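Local coordinates for protein N-acetylglucosamine-6-phosphate deacetylase (Mycobacterium smegmatis, PDB 6FV4) that probably removes the acetyl group from N-acetylglucosamine-6-phosphate, as a metal-dependent hydrolase of the amidohydrolase superfamily, at residues B[79-84]-B[90-95]; B[285-290]-B[295-300]; B[206-211]-B[229-234]. The protein carries 1 engineered substitution. All coordinates share one frame; numbering follows the deposited sequence.

Interaction 1: residues B[79-84]-B[90-95]; sequences GNFSAA and ARAVAL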
loop_
_atom_site.group_PDB
_atom_site.type_symbol
_atom_site.label_atom_id
_atom_site.label_comp_id
_atom_site.label_asym_id
_atom_site.label_seq_id
_atom_site.Cartn_x
_atom_site.Cartn_y
_atom_site.Cartn_z
ATOM N N GLY B 79 -25.244 -16.248 20.253
ATOM C CA GLY B 79 -24.945 -15.441 21.424
ATOM C C GLY B 79 -24.297 -14.112 21.074
ATOM O O GLY B 79 -23.416 -14.044 20.223
ATOM N N ASN B 80 -24.745 -13.060 21.742
ATOM C CA ASN B 80 -24.131 -11.735 21.670
ATOM C C ASN B 80 -23.330 -11.482 22.939
ATOM O O ASN B 80 -23.870 -11.620 24.045
ATOM C CB ASN B 80 -25.202 -10.652 21.521
ATOM C CG ASN B 80 -25.481 -10.288 20.078
ATOM O OD1 ASN B 80 -24.592 -9.805 19.366
ATOM N ND2 ASN B 80 -26.723 -10.508 19.635
ATOM N N PHE B 81 -22.053 -11.100 22.790
ATOM C CA PHE B 81 -21.298 -10.678 23.973
ATOM C C PHE B 81 -21.929 -9.461 24.637
ATOM O O PHE B 81 -21.901 -9.349 25.869
ATOM C CB PHE B 81 -19.833 -10.391 23.622
ATOM C CG PHE B 81 -19.054 -11.613 23.236
ATOM C CD1 PHE B 81 -19.047 -12.730 24.045
ATOM C CD2 PHE B 81 -18.340 -11.645 22.043
ATOM C CE1 PHE B 81 -18.340 -13.862 23.680
ATOM C CE2 PHE B 81 -17.620 -12.765 21.678
ATOM C CZ PHE B 81 -17.619 -13.878 22.481
ATOM N N SER B 82 -22.545 -8.563 23.855
ATOM C CA SER B 82 -23.217 -7.403 24.442
ATOM C C SER B 82 -24.352 -7.774 25.402
ATOM O O SER B 82 -24.795 -6.908 26.166
ATOM C CB SER B 82 -23.761 -6.494 23.340
ATOM O OG SER B 82 -24.745 -7.168 22.582
ATOM N N ALA B 83 -24.836 -9.023 25.379
ATOM C CA ALA B 83 -25.792 -9.483 26.386
ATOM C C ALA B 83 -25.145 -9.620 27.760
ATOM O O ALA B 83 -25.813 -9.421 28.786
ATOM C CB ALA B 83 -26.395 -10.824 25.961
ATOM N N ALA B 84 -23.859 -9.974 27.792
ATOM C CA ALA B 84 -23.089 -10.123 29.026
ATOM C C ALA B 84 -23.764 -11.102 29.980
ATOM O O ALA B 84 -23.927 -10.830 31.171
ATOM C CB ALA B 84 -22.853 -8.768 29.702
ATOM N N ALA B 90 -21.315 -18.246 26.568
ATOM C CA ALA B 90 -20.947 -19.648 26.396
ATOM C C ALA B 90 -21.222 -20.125 24.973
ATOM O O ALA B 90 -20.430 -20.883 24.405
ATOM C CB ALA B 90 -21.681 -20.525 27.404
ATOM N N ARG B 91 -22.340 -19.689 24.382
ATOM C CA ARG B 91 -22.688 -20.111 23.028
ATOM C C ARG B 91 -21.736 -19.516 21.995
ATOM O O ARG B 91 -21.358 -20.192 21.022
ATOM C CB ARG B 91 -24.134 -19.713 22.710
ATOM C CG ARG B 91 -25.184 -20.616 23.324
ATOM C CD ARG B 91 -26.504 -20.571 22.554
ATOM N NE ARG B 91 -27.143 -19.255 22.612
ATOM C CZ ARG B 91 -27.977 -18.860 23.572
ATOM N NH1 ARG B 91 -28.285 -19.678 24.569
ATOM N NH2 ARG B 91 -28.510 -17.642 23.537
ATOM N N ALA B 92 -21.379 -18.240 22.156
ATOM C CA ALA B 92 -20.439 -17.620 21.229
ATOM C C ALA B 92 -19.075 -18.273 21.341
ATOM O O ALA B 92 -18.450 -18.620 20.324
ATOM C CB ALA B 92 -20.333 -16.124 21.502
ATOM N N VAL B 93 -18.620 -18.478 22.574
ATOM C CA VAL B 93 -17.317 -19.086 22.804
ATOM C C VAL B 93 -17.280 -20.494 22.234
ATOM O O VAL B 93 -16.317 -20.879 21.566
ATOM C CB VAL B 93 -16.989 -19.071 24.310
ATOM C CG1 VAL B 93 -15.864 -20.040 24.617
ATOM C CG2 VAL B 93 -16.639 -17.650 24.742
ATOM N N ALA B 94 -18.333 -21.281 22.469
ATOM C CA ALA B 94 -18.335 -22.662 21.994
ATOM C C ALA B 94 -18.265 -22.726 20.473
ATOM O O ALA B 94 -17.629 -23.621 19.913
ATOM C CB ALA B 94 -19.576 -23.398 22.496
ATOM N N LEU B 95 -18.916 -21.781 19.790
ATOM C CA LEU B 95 -18.917 -21.788 18.335
ATOM C C LEU B 95 -17.535 -21.490 17.784
ATOM O O LEU B 95 -16.999 -22.249 16.972
ATOM C CB LEU B 95 -19.917 -20.771 17.784
ATOM C CG LEU B 95 -19.689 -20.913 16.286
ATOM C CD1 LEU B 95 -20.617 -21.954 15.703
ATOM C CD2 LEU B 95 -19.711 -19.588 15.537
#
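Phe81 and Gly79 lie against Ala92 and its neighbours on helix 86-98, the helix that leads from the first strand of the amidohydrolase barrel, 63-76, to the second, 104-109. Residues 79-80 form a short strand antiparallel to 63-76, and 81-83 turn through a 3-10 segment before the helix begins. About 210 Å² is buried between the two segments, and no hydrogen bond crosses.

Apolar contact is made mainly by the Phe81 ring. Its CG lies anti to the carbonyl carbon (chi1 -68°), and the ring reaches the helix with the CE1-CZ side leading. Phe81 CZ stands 3.7 Å from Ala92 CB, which approaches the ring obliquely. Val93 CG2 comes to the ring edge, near its plane, 4.3 Å from Phe81 CE1. Ile132 touches both Phe81 and Val93, and Ala106 of strand 104-109 also packs on Phe81, so the ring sits in a buried apolar layer between helix and barrel wall. Its side chain is about 5 Å from that of the zinc ligand His74, to whose backbone Phe81 is hydrogen-bonded.

Backbone packing accounts for the closeness of the two segments. With no side chain at Gly79, its CA comes within 5.0 Å of Ala92 CA, and Gly79 O lies 3.9 Å from Ala92 CB. Within the 3-10 segment, Ala83 N bonds to Asn80 O at 3.1 Å and Ala84 N to Phe81 O at 2.8 Å, two bonds that close the 3-10 turn containing Phe81.

The polar side chain at the margin is Arg91. It passes the start of the short strand, while its NH1 pairs with Asp87 one turn earlier in the helix; at the edge of the guanidinium, Gly79 N lies 4.3 Å from Arg91 NE.

Interaction 2: residues B[285-290]-B[295-300]; sequences MAATGM and YRLGPL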
loop_
_atom_site.group_PDB
_atom_site.type_symbol
_atom_site.label_atom_id
_atom_site.label_comp_id
_atom_site.label_asym_id
_atom_site.label_seq_id
_atom_site.Cartn_x
_atom_site.Cartn_y
_atom_site.Cartn_z
ATOM N N MET B 285 -20.617 -11.570 14.057
ATOM C CA MET B 285 -21.813 -11.241 14.820
ATOM C C MET B 285 -22.532 -12.520 15.238
ATOM O O MET B 285 -22.129 -13.636 14.897
ATOM C CB MET B 285 -22.739 -10.291 14.048
ATOM C CG MET B 285 -23.144 -10.719 12.657
ATOM S SD MET B 285 -24.594 -11.776 12.570
ATOM C CE MET B 285 -25.797 -10.845 13.521
ATOM N N ALA B 286 -23.585 -12.344 16.053
ATOM C CA ALA B 286 -24.180 -13.468 16.764
ATOM C C ALA B 286 -24.733 -14.553 15.854
ATOM O O ALA B 286 -24.864 -15.693 16.306
ATOM C CB ALA B 286 -25.283 -12.974 17.713
ATOM N N ALA B 287 -25.032 -14.260 14.585
ATOM C CA ALA B 287 -25.557 -15.304 13.710
ATOM C C ALA B 287 -24.473 -16.198 13.122
ATOM O O ALA B 287 -24.803 -17.181 12.456
ATOM C CB ALA B 287 -26.370 -14.694 12.568
ATOM N N THR B 288 -23.200 -15.879 13.348
ATOM C CA THR B 288 -22.109 -16.698 12.838
ATOM C C THR B 288 -22.263 -18.154 13.253
ATOM O O THR B 288 -22.472 -18.462 14.430
ATOM C CB THR B 288 -20.777 -16.146 13.352
ATOM O OG1 THR B 288 -20.674 -14.764 12.984
ATOM C CG2 THR B 288 -19.600 -16.930 12.755
ATOM N N GLY B 289 -22.165 -19.053 12.271
ATOM C CA GLY B 289 -22.209 -20.482 12.517
ATOM C C GLY B 289 -23.589 -21.086 12.655
ATOM O O GLY B 289 -23.696 -22.288 12.936
ATOM N N MET B 290 -24.648 -20.308 12.477
ATOM C CA MET B 290 -25.998 -20.836 12.603
ATOM C C MET B 290 -26.509 -21.321 11.256
ATOM O O MET B 290 -26.150 -20.787 10.205
ATOM C CB MET B 290 -26.948 -19.777 13.160
ATOM C CG MET B 290 -26.528 -19.258 14.519
ATOM S SD MET B 290 -27.743 -18.091 15.127
ATOM C CE MET B 290 -28.868 -19.234 15.923
ATOM N N TYR B 295 -34.134 -15.907 13.244
ATOM C CA TYR B 295 -33.694 -16.005 14.623
ATOM C C TYR B 295 -33.887 -14.677 15.326
ATOM O O TYR B 295 -33.691 -13.613 14.736
ATOM C CB TYR B 295 -32.219 -16.412 14.726
ATOM C CG TYR B 295 -31.891 -17.750 14.115
ATOM C CD1 TYR B 295 -32.143 -18.931 14.812
ATOM C CD2 TYR B 295 -31.312 -17.838 12.851
ATOM C CE1 TYR B 295 -31.835 -20.163 14.266
ATOM C CE2 TYR B 295 -30.997 -19.073 12.290
ATOM C CZ TYR B 295 -31.266 -20.232 13.002
ATOM O OH TYR B 295 -30.952 -21.464 12.473
ATOM N N ARG B 296 -34.251 -14.755 16.602
ATOM C CA ARG B 296 -34.309 -13.595 17.473
ATOM C C ARG B 296 -32.961 -13.463 18.171
ATOM O O ARG B 296 -32.638 -14.258 19.059
ATOM C CB ARG B 296 -35.436 -13.753 18.489
ATOM C CG ARG B 296 -35.634 -12.543 19.380
ATOM C CD ARG B 296 -35.745 -11.260 18.556
ATOM N NE ARG B 296 -36.223 -10.149 19.377
ATOM C CZ ARG B 296 -36.498 -8.935 18.914
ATOM N NH1 ARG B 296 -36.341 -8.665 17.621
ATOM N NH2 ARG B 296 -36.926 -7.993 19.751
ATOM N N LEU B 297 -32.183 -12.451 17.796
ATOM C CA LEU B 297 -30.829 -12.258 18.317
ATOM C C LEU B 297 -30.715 -10.830 18.836
ATOM O O LEU B 297 -30.592 -9.885 18.048
ATOM C CB LEU B 297 -29.780 -12.541 17.244
ATOM C CG LEU B 297 -29.828 -13.948 16.640
ATOM C CD1 LEU B 297 -28.790 -14.134 15.498
ATOM C CD2 LEU B 297 -29.658 -14.990 17.746
ATOM N N GLY B 298 -30.753 -10.677 20.159
ATOM C CA GLY B 298 -30.864 -9.372 20.756
ATOM C C GLY B 298 -32.138 -8.705 20.284
ATOM O O GLY B 298 -33.205 -9.324 20.243
ATOM N N PRO B 299 -32.046 -7.439 19.880
ATOM C CA PRO B 299 -33.247 -6.702 19.459
ATOM C C PRO B 299 -33.649 -6.892 18.000
ATOM O O PRO B 299 -34.455 -6.107 17.491
ATOM C CB PRO B 299 -32.850 -5.243 19.714
ATOM C CG PRO B 299 -31.372 -5.232 19.478
ATOM C CD PRO B 299 -30.868 -6.560 19.996
ATOM N N LEU B 300 -33.120 -7.897 17.302
ATOM C CA LEU B 300 -33.409 -8.012 15.879
ATOM C C LEU B 300 -33.775 -9.438 15.492
ATOM O O LEU B 300 -33.231 -10.403 16.038
ATOM C CB LEU B 300 -32.223 -7.524 15.041
ATOM C CG LEU B 300 -32.199 -5.995 14.935
ATOM C CD1 LEU B 300 -30.849 -5.502 14.429
ATOM C CD2 LEU B 300 -33.351 -5.484 14.062
#
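Met290 lays its thioether over one face of the Tyr295 ring. The terminal methyl makes the closest approach, with Met290 CE 3.5 Å from Tyr295 CD1. It rests 3.6 Å from the centroid of the Tyr295 ring, displaced toward the rim, in a CH-pi contact. The sulfur lies over the same ring: Met290 SD is 4.2 Å from the Tyr295 centroid and just 10° off the normal, a Met-aromatic contact. The bend at the end of the methionine chain (chi3 87°) brings CE down onto the ring. The two side chains run past each other in opposite directions, and sulfur and methyl both lie over the same face. At the far end of the ring, Tyr295 OH bonds to Ser291 O, tying the ring to the connection between the two segments.

Leu297, two residues further along strand 293-297, extends toward the same loop. Its chi1 of -58° sets CG beside the backbone N, from where the CD1 branch reaches the loop. Leu297 CD1 lies 3.8 Å from Ala287 CB, 4.3 Å from Ala286 CB and 4.1 Å from Met290 SD, so one methyl touches both alanines of the loop and the thioether. No hydrogen bond joins the segments.

The loop holds its own shape. Met285 O accepts both Thr288 N, at 2.9 Å, and Thr288 OG1, at 2.7 Å, across a type I turn, and a type II turn from Ala287 to Met290 follows. Ala309 of strand 308-311 also packs on Ala287. The contact thus folds the loop after the last barrel strand, 278-281, onto a small three-stranded antiparallel sheet, just downstream of the engineered Ala283, predicted as the proton donor/acceptor position of this amidohydrolase active site.

Interaction 3: residues B[206-211]-B[229-234]; sequences EATYDQ and AMRPID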
loop_
_atom_site.group_PDB
_atom_site.type_symbol
_atom_site.label_atom_id
_atom_site.label_comp_id
_atom_site.label_asym_id
_atom_site.label_seq_id
_atom_site.Cartn_x
_atom_site.Cartn_y
_atom_site.Cartn_z
ATOM N N GLU B 206 -13.900 9.744 10.702
ATOM C CA GLU B 206 -13.704 10.617 9.560
ATOM C C GLU B 206 -12.436 11.456 9.708
ATOM O O GLU B 206 -12.320 12.509 9.075
ATOM C CB GLU B 206 -14.933 11.520 9.385
ATOM C CG GLU B 206 -16.255 10.759 9.221
ATOM C CD GLU B 206 -16.283 9.905 7.959
ATOM O OE1 GLU B 206 -15.661 10.309 6.944
ATOM O OE2 GLU B 206 -16.923 8.828 7.974
ATOM N N ALA B 207 -11.489 11.006 10.540
ATOM C CA ALA B 207 -10.274 11.765 10.793
ATOM C C ALA B 207 -9.435 11.900 9.530
ATOM O O ALA B 207 -9.428 11.026 8.662
ATOM C CB ALA B 207 -9.429 11.090 11.869
ATOM N N THR B 208 -8.699 12.997 9.448
ATOM C CA THR B 208 -7.764 13.162 8.355
ATOM C C THR B 208 -6.486 12.372 8.642
ATOM O O THR B 208 -6.285 11.817 9.735
ATOM C CB THR B 208 -7.457 14.642 8.135
ATOM O OG1 THR B 208 -6.719 15.146 9.255
ATOM C CG2 THR B 208 -8.756 15.451 7.982
ATOM N N TYR B 209 -5.624 12.318 7.629
ATOM C CA TYR B 209 -4.300 11.725 7.791
ATOM C C TYR B 209 -3.557 12.349 8.966
ATOM O O TYR B 209 -2.979 11.638 9.795
ATOM C CB TYR B 209 -3.493 11.893 6.493
ATOM C CG TYR B 209 -2.009 11.595 6.668
ATOM C CD1 TYR B 209 -1.527 10.296 6.587
ATOM C CD2 TYR B 209 -1.101 12.611 6.929
ATOM C CE1 TYR B 209 -0.170 10.021 6.760
ATOM C CE2 TYR B 209 0.258 12.343 7.101
ATOM C CZ TYR B 209 0.710 11.050 7.021
ATOM O OH TYR B 209 2.047 10.784 7.198
ATOM N N ASP B 210 -3.567 13.683 9.054
ATOM C CA ASP B 210 -2.825 14.375 10.106
ATOM C C ASP B 210 -3.392 14.050 11.484
ATOM O O ASP B 210 -2.639 13.815 12.441
ATOM C CB ASP B 210 -2.872 15.889 9.894
ATOM C CG ASP B 210 -2.121 16.347 8.657
ATOM O OD1 ASP B 210 -1.138 15.693 8.258
ATOM O OD2 ASP B 210 -2.522 17.388 8.093
ATOM N N GLN B 211 -4.726 14.086 11.611
ATOM C CA GLN B 211 -5.380 13.761 12.883
ATOM C C GLN B 211 -5.108 12.328 13.318
ATOM O O GLN B 211 -5.032 12.048 14.523
ATOM C CB GLN B 211 -6.885 13.983 12.768
ATOM C CG GLN B 211 -7.256 15.436 12.632
ATOM C CD GLN B 211 -8.713 15.637 12.306
ATOM O OE1 GLN B 211 -9.304 14.881 11.534
ATOM N NE2 GLN B 211 -9.305 16.669 12.894
ATOM N N ALA B 229 -15.762 1.347 7.802
ATOM C CA ALA B 229 -16.201 2.417 8.708
ATOM C C ALA B 229 -15.128 3.491 8.857
ATOM O O ALA B 229 -14.867 3.999 9.946
ATOM C CB ALA B 229 -16.606 1.861 10.076
ATOM N N MET B 230 -14.508 3.853 7.746
ATOM C CA MET B 230 -13.329 4.694 7.778
ATOM C C MET B 230 -13.306 5.523 6.504
ATOM O O MET B 230 -13.743 5.053 5.454
ATOM C CB MET B 230 -12.090 3.799 7.904
ATOM C CG MET B 230 -10.752 4.467 7.814
ATOM S SD MET B 230 -9.497 3.190 8.079
ATOM C CE MET B 230 -9.773 2.816 9.815
ATOM N N ARG B 231 -12.834 6.757 6.613
ATOM C CA ARG B 231 -12.684 7.607 5.441
ATOM C C ARG B 231 -11.760 6.935 4.421
ATOM O O ARG B 231 -10.752 6.334 4.802
ATOM C CB ARG B 231 -12.123 8.963 5.867
ATOM C CG ARG B 231 -11.784 9.900 4.737
ATOM C CD ARG B 231 -11.044 11.115 5.261
ATOM N NE ARG B 231 -11.910 11.978 6.050
ATOM C CZ ARG B 231 -12.088 13.274 5.812
ATOM N NH1 ARG B 231 -11.455 13.859 4.803
ATOM N NH2 ARG B 231 -12.899 13.982 6.586
ATOM N N PRO B 232 -12.081 6.983 3.131
ATOM C CA PRO B 232 -11.235 6.318 2.133
ATOM C C PRO B 232 -9.940 7.077 1.865
ATOM O O PRO B 232 -9.740 8.214 2.299
ATOM C CB PRO B 232 -12.117 6.300 0.880
ATOM C CG PRO B 232 -12.994 7.496 1.051
ATOM C CD PRO B 232 -13.307 7.531 2.520
ATOM N N ILE B 233 -9.062 6.409 1.108
ATOM C CA ILE B 233 -7.828 7.026 0.623
ATOM C C ILE B 233 -8.146 7.938 -0.553
ATOM O O ILE B 233 -8.758 7.510 -1.542
ATOM C CB ILE B 233 -6.803 5.959 0.208
ATOM C CG1 ILE B 233 -6.444 5.044 1.389
ATOM C CG2 ILE B 233 -5.524 6.621 -0.346
ATOM C CD1 ILE B 233 -5.691 3.782 0.946
ATOM N N ASP B 234 -7.713 9.193 -0.449
ATOM C CA ASP B 234 -7.764 10.156 -1.536
ATOM C C ASP B 234 -6.363 10.711 -1.775
ATOM O O ASP B 234 -5.570 10.855 -0.838
ATOM C CB ASP B 234 -8.756 11.279 -1.213
ATOM C CG ASP B 234 -8.664 12.442 -2.173
ATOM O OD1 ASP B 234 -9.240 12.340 -3.278
ATOM O OD2 ASP B 234 -8.035 13.464 -1.813
#
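Arg231 turns its guanidinium onto the main-chain oxygen of Glu206. Two N-H groups share that acceptor: Arg231 NH2 lies 2.9 Å and Arg231 NE 3.1 Å from Glu206 O. Both bonds are weak, with N-H...O angles of 124° and 122°: the oxygen sits between the two N-H groups and well out of the guanidinium plane, so it is approached obliquely. The arginine chain is extended up to a bend at chi3 (-70°), which brings NE and NH2 round to the carbonyl.

The carboxylate of Glu206 does not pair with this arginine. Glu206 OE1 is 4.2 Å from Arg231 NE and well out of the guanidinium plane, so it offers attraction between charges without a directed bond. Glu206 OE2 instead takes Thr144 and a salt bridge from Arg146.

Next to this grip the helix 209-217 begins with a capping box. Thr208 N gives a nearly straight bond of 2.9 Å to Gln211 OE1, on a lone pair in the carbonyl plane, and Gln211 N returns one of 3.3 Å to Thr208 OG1. The box holds the first turn of the helix, directly after the carbonyls of Glu206 and Ala207 that face the arginine.

Packing is lighter. Arg231 CB lies 3.9 Å from Glu206 OE1, Thr208 CG2 sits over one guanidinium face, 4.5 Å from Arg231 NH1, and Pro240 also touches Arg231. Around the contact, Tyr209 and Ile233 pack on Ala264 and Ile265 of the second subunit.

Ala207 O, covered here, has no hydrogen-bonding partner, although Arg231 NE is 3.7 Å away. Flanked by Arg146 and Arg231, the Glu206 carboxylate is probably held ionised, and the two weak bonds of Arg231 link the loop after His204 to the loop bearing Ala229, a predicted substrate-binding residue.

In the fold
All three contacts belong to the amidohydrolase barrel, and along the chain they come in the order 1, 3, 2. Interactions 1 and 2 are neighbours, with centres 10 Å apart: Gly79 O packs on Ala286 CB at 3.3 Å, and Leu95 of helix 86-98 reaches Thr288 and Gly289. The first barrel strand, 63-76, and the last, 278-281, thus lead into loops that meet beside the zinc ligand His74. Interaction 3 lies about 32 Å from interaction 1 and 31 Å from interaction 2, centre to centre, near the second subunit, where the Glu206 side chain is about 12 Å from the cadmium ion. The contacts therefore pack two well-separated groups of loops, each with side chains within about 12 Å of a bound metal.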